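Local atomic coordinates of periplasmic beta-glucosidase (Pseudomonas aeruginosa, PDB entry 6R5T), a protein that probably hydrolyses terminal, non-reducing beta-D-glucosyl residues from beta-glucosides, releasing beta-D-glucose, as a periplasmic glycoside hydrolase of family 3. Residues V641-S646 and T653-Y658; R677-E682 and R687-R692; V229-T232 and W236-T239. The protein carries 1 engineered substitution. All coordinates share one frame; numbering follows the deposited sequence.

Interaction 1. Residues V641-S646 and T653-Y658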
loop_
_atom_site.group_PDB
_atom_site.type_symbol
_atom_site.label_atom_id
_atom_site.label_comp_id
_atom_site.label_asym_id
_atom_site.label_seq_id
_atom_site.Cartn_x
_atom_site.Cartn_y
_atom_site.Cartn_z
ATOM N N VAL A 641 -37.534 -5.040 -2.439
ATOM C CA VAL A 641 -37.553 -5.007 -0.976
ATOM C C VAL A 641 -38.463 -3.851 -0.557
ATOM O O VAL A 641 -38.514 -2.848 -1.287
ATOM C CB VAL A 641 -36.119 -4.879 -0.456
ATOM C CG1 VAL A 641 -35.521 -3.500 -0.749
ATOM C CG2 VAL A 641 -36.020 -5.281 0.969
ATOM N N THR A 642 -39.134 -4.007 0.567
ATOM C CA THR A 642 -39.929 -2.906 1.150
ATOM C C THR A 642 -39.134 -2.306 2.297
ATOM O O THR A 642 -38.797 -3.043 3.251
ATOM C CB THR A 642 -41.333 -3.351 1.568
ATOM O OG1 THR A 642 -41.914 -3.812 0.345
ATOM C CG2 THR A 642 -42.170 -2.218 2.126
ATOM N N LEU A 643 -38.960 -0.991 2.246
ATOM C CA LEU A 643 -38.354 -0.212 3.346
ATOM C C LEU A 643 -39.460 0.406 4.188
ATOM O O LEU A 643 -40.358 1.040 3.589
ATOM C CB LEU A 643 -37.470 0.867 2.746
ATOM C CG LEU A 643 -36.850 1.836 3.744
ATOM C CD1 LEU A 643 -35.770 1.174 4.583
ATOM C CD2 LEU A 643 -36.311 3.071 3.033
ATOM N N SER A 644 -39.343 0.322 5.501
ATOM C CA SER A 644 -40.305 0.945 6.450
ATOM C C SER A 644 -39.571 1.806 7.473
ATOM O O SER A 644 -38.466 1.435 7.913
ATOM C CB SER A 644 -41.118 -0.120 7.164
ATOM O OG SER A 644 -41.692 -0.999 6.230
ATOM N N ASN A 645 -40.163 2.915 7.856
ATOM C CA ASN A 645 -39.695 3.712 8.990
ATOM C C ASN A 645 -40.424 3.159 10.208
ATOM O O ASN A 645 -41.660 3.346 10.326
ATOM C CB ASN A 645 -39.972 5.194 8.751
ATOM C CG ASN A 645 -39.469 6.106 9.838
ATOM O OD1 ASN A 645 -39.254 5.662 10.968
ATOM N ND2 ASN A 645 -39.327 7.387 9.537
ATOM N N SER A 646 -39.695 2.440 11.044
ATOM C CA SER A 646 -40.294 1.746 12.201
ATOM C C SER A 646 -40.039 2.521 13.501
ATOM O O SER A 646 -40.269 1.940 14.592
ATOM C CB SER A 646 -39.780 0.318 12.245
ATOM O OG SER A 646 -38.374 0.295 12.264
ATOM N N THR A 653 -33.008 7.214 4.678
ATOM C CA THR A 653 -31.884 6.261 4.680
ATOM C C THR A 653 -31.609 5.873 3.235
ATOM O O THR A 653 -32.254 6.389 2.292
ATOM C CB THR A 653 -32.160 5.055 5.577
ATOM O OG1 THR A 653 -30.958 4.274 5.657
ATOM C CG2 THR A 653 -33.249 4.161 5.043
ATOM N N VAL A 654 -30.570 5.082 3.052
ATOM C CA VAL A 654 -30.129 4.700 1.693
ATOM C C VAL A 654 -30.138 3.173 1.631
ATOM O O VAL A 654 -29.332 2.518 2.371
ATOM C CB VAL A 654 -28.739 5.239 1.361
ATOM C CG1 VAL A 654 -28.366 4.868 -0.076
ATOM C CG2 VAL A 654 -28.661 6.757 1.609
ATOM N N VAL A 655 -30.976 2.619 0.773
ATOM C CA VAL A 655 -31.017 1.167 0.524
ATOM C C VAL A 655 -29.974 0.847 -0.526
ATOM O O VAL A 655 -29.971 1.496 -1.604
ATOM C CB VAL A 655 -32.402 0.699 0.089
ATOM C CG1 VAL A 655 -32.406 -0.804 -0.092
ATOM C CG2 VAL A 655 -33.445 1.104 1.118
ATOM N N GLN A 656 -29.060 -0.050 -0.187
ATOM C CA GLN A 656 -27.901 -0.348 -1.048
ATOM C C GLN A 656 -28.026 -1.765 -1.610
ATOM O O GLN A 656 -28.380 -2.661 -0.851
ATOM C CB GLN A 656 -26.616 -0.215 -0.225
ATOM C CG GLN A 656 -26.486 1.199 0.322
ATOM C CD GLN A 656 -25.742 1.275 1.634
ATOM O OE1 GLN A 656 -24.679 0.647 1.793
ATOM N NE2 GLN A 656 -26.231 2.114 2.549
ATOM N N LEU A 657 -27.699 -1.920 -2.881
ATOM C CA LEU A 657 -27.683 -3.208 -3.554
ATOM C C LEU A 657 -26.253 -3.525 -3.944
ATOM O O LEU A 657 -25.625 -2.729 -4.677
ATOM C CB LEU A 657 -28.621 -3.208 -4.757
ATOM C CG LEU A 657 -28.751 -4.599 -5.381
ATOM C CD1 LEU A 657 -30.131 -4.817 -5.940
ATOM C CD2 LEU A 657 -27.697 -4.814 -6.456
ATOM N N TYR A 658 -25.806 -4.713 -3.571
ATOM C CA TYR A 658 -24.459 -5.199 -3.908
ATOM C C TYR A 658 -24.606 -6.500 -4.677
ATOM O O TYR A 658 -25.543 -7.275 -4.430
ATOM C CB TYR A 658 -23.593 -5.415 -2.659
ATOM C CG TYR A 658 -23.447 -4.167 -1.828
ATOM C CD1 TYR A 658 -24.360 -3.837 -0.852
ATOM C CD2 TYR A 658 -22.361 -3.320 -2.009
ATOM C CE1 TYR A 658 -24.212 -2.683 -0.078
ATOM C CE2 TYR A 658 -22.208 -2.172 -1.257
ATOM C CZ TYR A 658 -23.111 -1.865 -0.266
ATOM O OH TYR A 658 -22.902 -0.671 0.394
#

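Interaction 2. Residues R677-E682 and R687-R692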
loop_
_atom_site.group_PDB
_atom_site.type_symbol
_atom_site.label_atom_id
_atom_site.label_comp_id
_atom_site.label_asym_id
_atom_site.label_seq_id
_atom_site.Cartn_x
_atom_site.Cartn_y
_atom_site.Cartn_z
ATOM N N ARG A 677 -30.906 3.459 -3.428
ATOM C CA ARG A 677 -32.124 4.314 -3.425
ATOM C C ARG A 677 -32.107 5.071 -2.116
ATOM O O ARG A 677 -32.190 4.427 -1.049
ATOM C CB ARG A 677 -33.423 3.516 -3.552
ATOM C CG ARG A 677 -34.568 4.246 -4.263
ATOM C CD ARG A 677 -34.360 4.291 -5.794
ATOM N NE ARG A 677 -34.703 3.076 -6.557
ATOM C CZ ARG A 677 -33.895 2.394 -7.367
ATOM N NH1 ARG A 677 -32.622 2.732 -7.571
ATOM N NH2 ARG A 677 -34.382 1.337 -7.992
ATOM N N LYS A 678 -32.073 6.384 -2.185
ATOM C CA LYS A 678 -32.267 7.174 -0.967
ATOM C C LYS A 678 -33.755 7.464 -0.853
ATOM O O LYS A 678 -34.344 7.973 -1.819
ATOM C CB LYS A 678 -31.485 8.457 -1.035
ATOM C CG LYS A 678 -31.607 9.253 0.241
ATOM C CD LYS A 678 -30.669 10.378 0.232
ATOM C CE LYS A 678 -30.410 11.017 1.565
ATOM N NZ LYS A 678 -29.884 12.362 1.191
ATOM N N VAL A 679 -34.303 7.216 0.325
ATOM C CA VAL A 679 -35.758 7.283 0.549
ATOM C C VAL A 679 -36.010 8.036 1.828
ATOM O O VAL A 679 -35.505 7.606 2.889
ATOM C CB VAL A 679 -36.350 5.868 0.587
ATOM C CG1 VAL A 679 -37.843 5.939 0.729
ATOM C CG2 VAL A 679 -35.923 5.046 -0.632
ATOM N N MET A 680 -36.851 9.067 1.729
ATOM C CA MET A 680 -37.343 9.831 2.888
ATOM C C MET A 680 -38.697 9.274 3.323
ATOM O O MET A 680 -39.608 9.159 2.484
ATOM C CB MET A 680 -37.504 11.301 2.496
ATOM C CG MET A 680 -38.261 12.135 3.497
ATOM S SD MET A 680 -37.490 12.236 5.112
ATOM C CE MET A 680 -36.208 13.405 4.665
ATOM N N LEU A 681 -38.833 8.880 4.582
ATOM C CA LEU A 681 -40.094 8.247 5.049
ATOM C C LEU A 681 -40.581 8.906 6.318
ATOM O O LEU A 681 -39.804 9.180 7.256
ATOM C CB LEU A 681 -39.876 6.765 5.311
ATOM C CG LEU A 681 -39.558 5.914 4.093
ATOM C CD1 LEU A 681 -39.227 4.535 4.590
ATOM C CD2 LEU A 681 -40.678 5.855 3.090
ATOM N N GLU A 682 -41.879 9.159 6.385
ATOM C CA GLU A 682 -42.470 9.521 7.663
ATOM C C GLU A 682 -42.527 8.270 8.541
ATOM O O GLU A 682 -42.517 7.143 8.047
ATOM C CB GLU A 682 -43.890 10.084 7.421
ATOM C CG GLU A 682 -43.936 11.319 6.531
ATOM C CD GLU A 682 -43.485 12.603 7.201
ATOM O OE1 GLU A 682 -43.425 13.607 6.505
ATOM O OE2 GLU A 682 -43.362 12.627 8.441
ATOM N N ARG A 687 -42.019 2.028 1.520
ATOM C CA ARG A 687 -41.788 2.216 0.090
ATOM C C ARG A 687 -41.288 0.888 -0.453
ATOM O O ARG A 687 -40.321 0.338 0.120
ATOM C CB ARG A 687 -40.758 3.327 -0.147
ATOM C CG ARG A 687 -40.480 3.671 -1.611
ATOM C CD ARG A 687 -41.414 4.725 -2.205
ATOM N NE ARG A 687 -41.574 5.872 -1.311
ATOM C CZ ARG A 687 -40.852 6.985 -1.335
ATOM N NH1 ARG A 687 -39.932 7.177 -2.267
ATOM N NH2 ARG A 687 -41.072 7.923 -0.422
ATOM N N GLU A 688 -41.935 0.401 -1.507
ATOM C CA GLU A 688 -41.424 -0.745 -2.279
ATOM C C GLU A 688 -40.305 -0.203 -3.157
ATOM O O GLU A 688 -40.478 0.775 -3.893
ATOM C CB GLU A 688 -42.477 -1.439 -3.162
ATOM C CG GLU A 688 -41.860 -2.740 -3.728
ATOM C CD GLU A 688 -42.677 -3.837 -4.394
ATOM O OE1 GLU A 688 -43.099 -3.651 -5.542
ATOM O OE2 GLU A 688 -42.769 -4.944 -3.814
ATOM N N ILE A 689 -39.141 -0.799 -3.021
ATOM C CA ILE A 689 -37.960 -0.426 -3.819
ATOM C C ILE A 689 -37.768 -1.553 -4.815
ATOM O O ILE A 689 -37.814 -2.763 -4.412
ATOM C CB ILE A 689 -36.763 -0.193 -2.899
ATOM C CG1 ILE A 689 -37.091 0.958 -1.947
ATOM C CG2 ILE A 689 -35.525 0.096 -3.706
ATOM C CD1 ILE A 689 -36.262 1.010 -0.752
ATOM N N VAL A 690 -37.646 -1.166 -6.076
ATOM C CA VAL A 690 -37.396 -2.112 -7.177
ATOM C C VAL A 690 -36.068 -1.738 -7.806
ATOM O O VAL A 690 -35.933 -0.607 -8.295
ATOM C CB VAL A 690 -38.530 -2.044 -8.200
ATOM C CG1 VAL A 690 -38.320 -3.085 -9.272
ATOM C CG2 VAL A 690 -39.880 -2.180 -7.524
ATOM N N PHE A 691 -35.084 -2.606 -7.684
ATOM C CA PHE A 691 -33.812 -2.469 -8.393
ATOM C C PHE A 691 -33.914 -3.294 -9.654
ATOM O O PHE A 691 -34.349 -4.445 -9.580
ATOM C CB PHE A 691 -32.669 -2.960 -7.513
ATOM C CG PHE A 691 -32.455 -2.149 -6.276
ATOM C CD1 PHE A 691 -31.824 -0.916 -6.371
ATOM C CD2 PHE A 691 -32.811 -2.596 -5.030
ATOM C CE1 PHE A 691 -31.569 -0.164 -5.240
ATOM C CE2 PHE A 691 -32.541 -1.846 -3.897
ATOM C CZ PHE A 691 -31.922 -0.630 -4.006
ATOM N N ARG A 692 -33.344 -2.761 -10.718
ATOM C CA ARG A 692 -33.174 -3.487 -11.985
ATOM C C ARG A 692 -31.708 -3.896 -12.134
ATOM O O ARG A 692 -30.804 -3.082 -11.817
ATOM C CB ARG A 692 -33.595 -2.591 -13.149
ATOM C CG ARG A 692 -35.098 -2.420 -13.270
ATOM C CD ARG A 692 -35.512 -1.663 -14.535
ATOM N NE ARG A 692 -34.682 -1.977 -15.694
ATOM C CZ ARG A 692 -35.037 -1.817 -16.963
ATOM N NH1 ARG A 692 -36.231 -1.353 -17.263
ATOM N NH2 ARG A 692 -34.200 -2.122 -17.941
HETATM O O HOH W 1 -37.655 1.759 -6.866
HETATM O O HOH W 2 -32.872 0.211 -10.510
#

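Interaction 3. Residues V229-T232 and W236-T239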
loop_
_atom_site.group_PDB
_atom_site.type_symbol
_atom_site.label_atom_id
_atom_site.label_comp_id
_atom_site.label_asym_id
_atom_site.label_seq_id
_atom_site.Cartn_x
_atom_site.Cartn_y
_atom_site.Cartn_z
ATOM N N VAL A 229 5.218 5.213 -16.410
ATOM C CA VAL A 229 5.122 6.291 -17.431
ATOM C C VAL A 229 4.265 7.414 -16.877
ATOM O O VAL A 229 3.076 7.247 -16.723
ATOM C CB VAL A 229 4.574 5.757 -18.759
ATOM C CG1 VAL A 229 4.595 6.868 -19.807
ATOM C CG2 VAL A 229 5.423 4.593 -19.219
ATOM N N PRO A 230 4.848 8.604 -16.660
ATOM C CA PRO A 230 4.046 9.777 -16.304
ATOM C C PRO A 230 2.848 9.925 -17.242
ATOM O O PRO A 230 2.984 9.826 -18.476
ATOM C CB PRO A 230 5.015 10.954 -16.463
ATOM C CG PRO A 230 6.362 10.342 -16.238
ATOM C CD PRO A 230 6.251 8.954 -16.829
ATOM N N ALA A 231 1.683 10.234 -16.691
ATOM C CA ALA A 231 0.462 10.432 -17.475
ATOM C C ALA A 231 0.719 11.454 -18.604
ATOM O O ALA A 231 0.212 11.255 -19.711
ATOM C CB ALA A 231 -0.663 10.838 -16.571
ATOM N N THR A 232 1.468 12.489 -18.289
ATOM C CA THR A 232 1.737 13.609 -19.228
ATOM C C THR A 232 2.491 13.101 -20.452
ATOM O O THR A 232 2.405 13.779 -21.505
ATOM C CB THR A 232 2.482 14.702 -18.485
ATOM O OG1 THR A 232 1.695 15.048 -17.354
ATOM C CG2 THR A 232 2.719 15.938 -19.340
ATOM N N TRP A 236 -0.262 5.771 -24.586
ATOM C CA TRP A 236 -1.267 4.712 -24.427
ATOM C C TRP A 236 -2.491 5.334 -23.745
ATOM O O TRP A 236 -3.649 5.164 -24.170
ATOM C CB TRP A 236 -0.663 3.524 -23.674
ATOM C CG TRP A 236 -1.746 2.594 -23.283
ATOM C CD1 TRP A 236 -2.386 1.721 -24.129
ATOM C CD2 TRP A 236 -2.447 2.566 -22.026
ATOM N NE1 TRP A 236 -3.419 1.118 -23.458
ATOM C CE2 TRP A 236 -3.474 1.616 -22.174
ATOM C CE3 TRP A 236 -2.287 3.214 -20.795
ATOM C CZ2 TRP A 236 -4.332 1.313 -21.120
ATOM C CZ3 TRP A 236 -3.137 2.910 -19.755
ATOM C CH2 TRP A 236 -4.162 1.991 -19.930
ATOM N N LEU A 237 -2.258 6.049 -22.653
ATOM C CA LEU A 237 -3.390 6.616 -21.894
ATOM C C LEU A 237 -4.118 7.702 -22.684
ATOM O O LEU A 237 -5.372 7.697 -22.702
ATOM C CB LEU A 237 -2.853 7.154 -20.567
ATOM C CG LEU A 237 -3.892 7.743 -19.634
ATOM C CD1 LEU A 237 -4.613 6.664 -18.874
ATOM C CD2 LEU A 237 -3.243 8.733 -18.676
ATOM N N LEU A 238 -3.380 8.653 -23.270
ATOM C CA LEU A 238 -4.018 9.904 -23.719
ATOM C C LEU A 238 -4.497 9.749 -25.158
ATOM O O LEU A 238 -5.344 10.532 -25.568
ATOM C CB LEU A 238 -3.012 11.040 -23.609
ATOM C CG LEU A 238 -2.528 11.364 -22.218
ATOM C CD1 LEU A 238 -1.590 12.540 -22.323
ATOM C CD2 LEU A 238 -3.686 11.640 -21.286
ATOM N N THR A 239 -3.890 8.859 -25.905
ATOM C CA THR A 239 -4.222 8.656 -27.338
ATOM C C THR A 239 -4.923 7.324 -27.563
ATOM O O THR A 239 -6.084 7.363 -27.970
ATOM C CB THR A 239 -2.993 8.801 -28.236
ATOM O OG1 THR A 239 -2.455 10.125 -28.106
ATOM C CG2 THR A 239 -3.387 8.589 -29.677
#

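Interaction 1. Residues V641-S646 and T653-Y658
Thr653 and Leu643 meet through methyl groups. Thr653 CG2 lies 3.8 Å from Leu643 CD2 and 3.9 Å from Leu643 CD1, so one methyl touches both ends of the leucine fork. The threonine holds OG1 anti to its backbone N (chi1 -173°), which leaves CG2 as the branch that meets Leu643. The Val654 side chain points away from the other strand. Its carbonyl O accepts a hydrogen bond from Gln656 NE2 at 3.1 Å, from above the carbonyl plane. Val655 faces Leu643 and Val641 with one methyl each. Its CG2 is 4.0 Å from Leu643 CD2, and its CG1 is 4.2 Å from Val641 CG1. In both pairs the side chains run past each other in opposite directions. Gln656 is buried. Its OE1 receives the hydroxyl of Tyr658 on a lone pair, with Tyr658 OH 2.6 Å from Gln656 OE1. NE2 of Gln656 is also bonded to Gly611 O, so both ends of the amide have partners and its rotation is fixed.

No hydrogen bond joins the two segments. Their strand axes pass 9.7 Å apart and run nearly antiparallel, at 160°. This is the face-to-face packing of a beta sandwich, here the fibronectin type III-like domain, and the four touching residues are all buried in its core. Strand 636-645 belongs to the sheet with strands 619-626 and 686-694. Strand 651-660 lies in the facing sheet, between strands 712-719 and 672-681. Val718 touches Val641 and Val655, Ile689 touches Leu643 and Val655, and Val679 and Leu681 also touch Leu643.

Interaction 2. Residues R677-E682 and R687-R692
Arg677 reaches Val690 and Phe691 because its chain bends twice, at chi2 (76°) and chi3 (80°). Arg687 is bent at the same two torsions, and its guanidinium comes back over Val679. The two strands belong to opposite sheets of the fibronectin type III-like beta sandwich and run antiparallel. The arginines are at least partly exposed, while Val679, Leu681, Ile689 and Phe691 are buried.

Phe691 CE1 lies over one face of the Arg677 guanidinium, offset toward its rim. The ring and guanidinium planes are tilted steeply against each other, so this is no parallel stack. Ile689 CG2 packs against Arg677 CB at 4.0 Å. On its other branch, Ile689 CD1 meets Val679 CG2 tip to tip at 4.1 Å. Val679 CG1 sits over the centre of the Arg687 guanidinium, 3.8 Å from Arg687 CZ. Leu681 CD2 touches Arg687 at both CB and NH2. Beyond the contact, Arg687 has a long, weak ion pair with Glu685.

Two waters link Arg677 to the backbone of the other strand. Water 1 accepts from Arg677 NE at 3.2 Å and from Val690 N. Water 2 accepts from Arg677 NH2 at 3.1 Å and from Arg692 N. The direct bond lies near the guanidinium plane, at its edge: Arg677 NH2 to Val690 O is weak, with an angle of 121° at the hydrogen, and its 2.5 Å length is too short to be taken at face value.

Interaction 3. Residues V229-T232 and W236-T239
Ala231 touches Leu237 and Leu238 of the following helix. Its CB is 3.9 Å from Leu237 CD2, an apolar contact. Its carbonyl O is 3.4 Å from Leu238 CD1 and 3.7 Å from Leu238 CG, so the second leucine rests against the backbone rather than the methyl. Leu238 CD1 also approaches Thr232 O at 4.3 Å. The two leucines reach Ala231 by different torsions: Leu237 has CG anti to its backbone N (chi1 -178°), whereas Leu238 has CG anti to its carbonyl carbon (chi1 -63°). No hydrogen bond crosses between the segments.

The turn between them is held by Asn234. Its OD1 accepts from Leu237 N near the start of the helix, and its ND2 makes a weak bond to Val229 O. Ala231 is also backbone hydrogen-bonded with Asn224.

The contact joins the 3-10 turn that follows strand 229-230 to helix 235-245 in the TIM-barrel-type N-terminal domain. Strand 218-221 adjoins them: Val221 touches Ala231, Thr232 and Leu238. Phe178 at the end of strand 172-178 meets both leucines, and helix 258-261 packs on Thr232.

How the interactions relate
Interactions 1 and 2 are parts of one sandwich core, with centres 6 Å apart. Each pairs a strand of one sheet with a strand of the other. Strands 636-645 and 686-694 are neighbours in one sheet, and 651-660 and 672-681 in the other. Probable backbone hydrogen bonds join the first pair, Val641 O to Ile689 N and Leu643 O to Arg687 N, both 2.8 Å. Val655 CG2 also packs on Ile689 CD1 at 3.4 Å. Interaction 3 is in the N-terminal domain, its centre about 42 Å from those of the other two. None includes a residue of the glycan pocket or magnesium site. Interaction 3 does not touch the sugar: the Thr232 side chain is about 11 Å from a bound glucose.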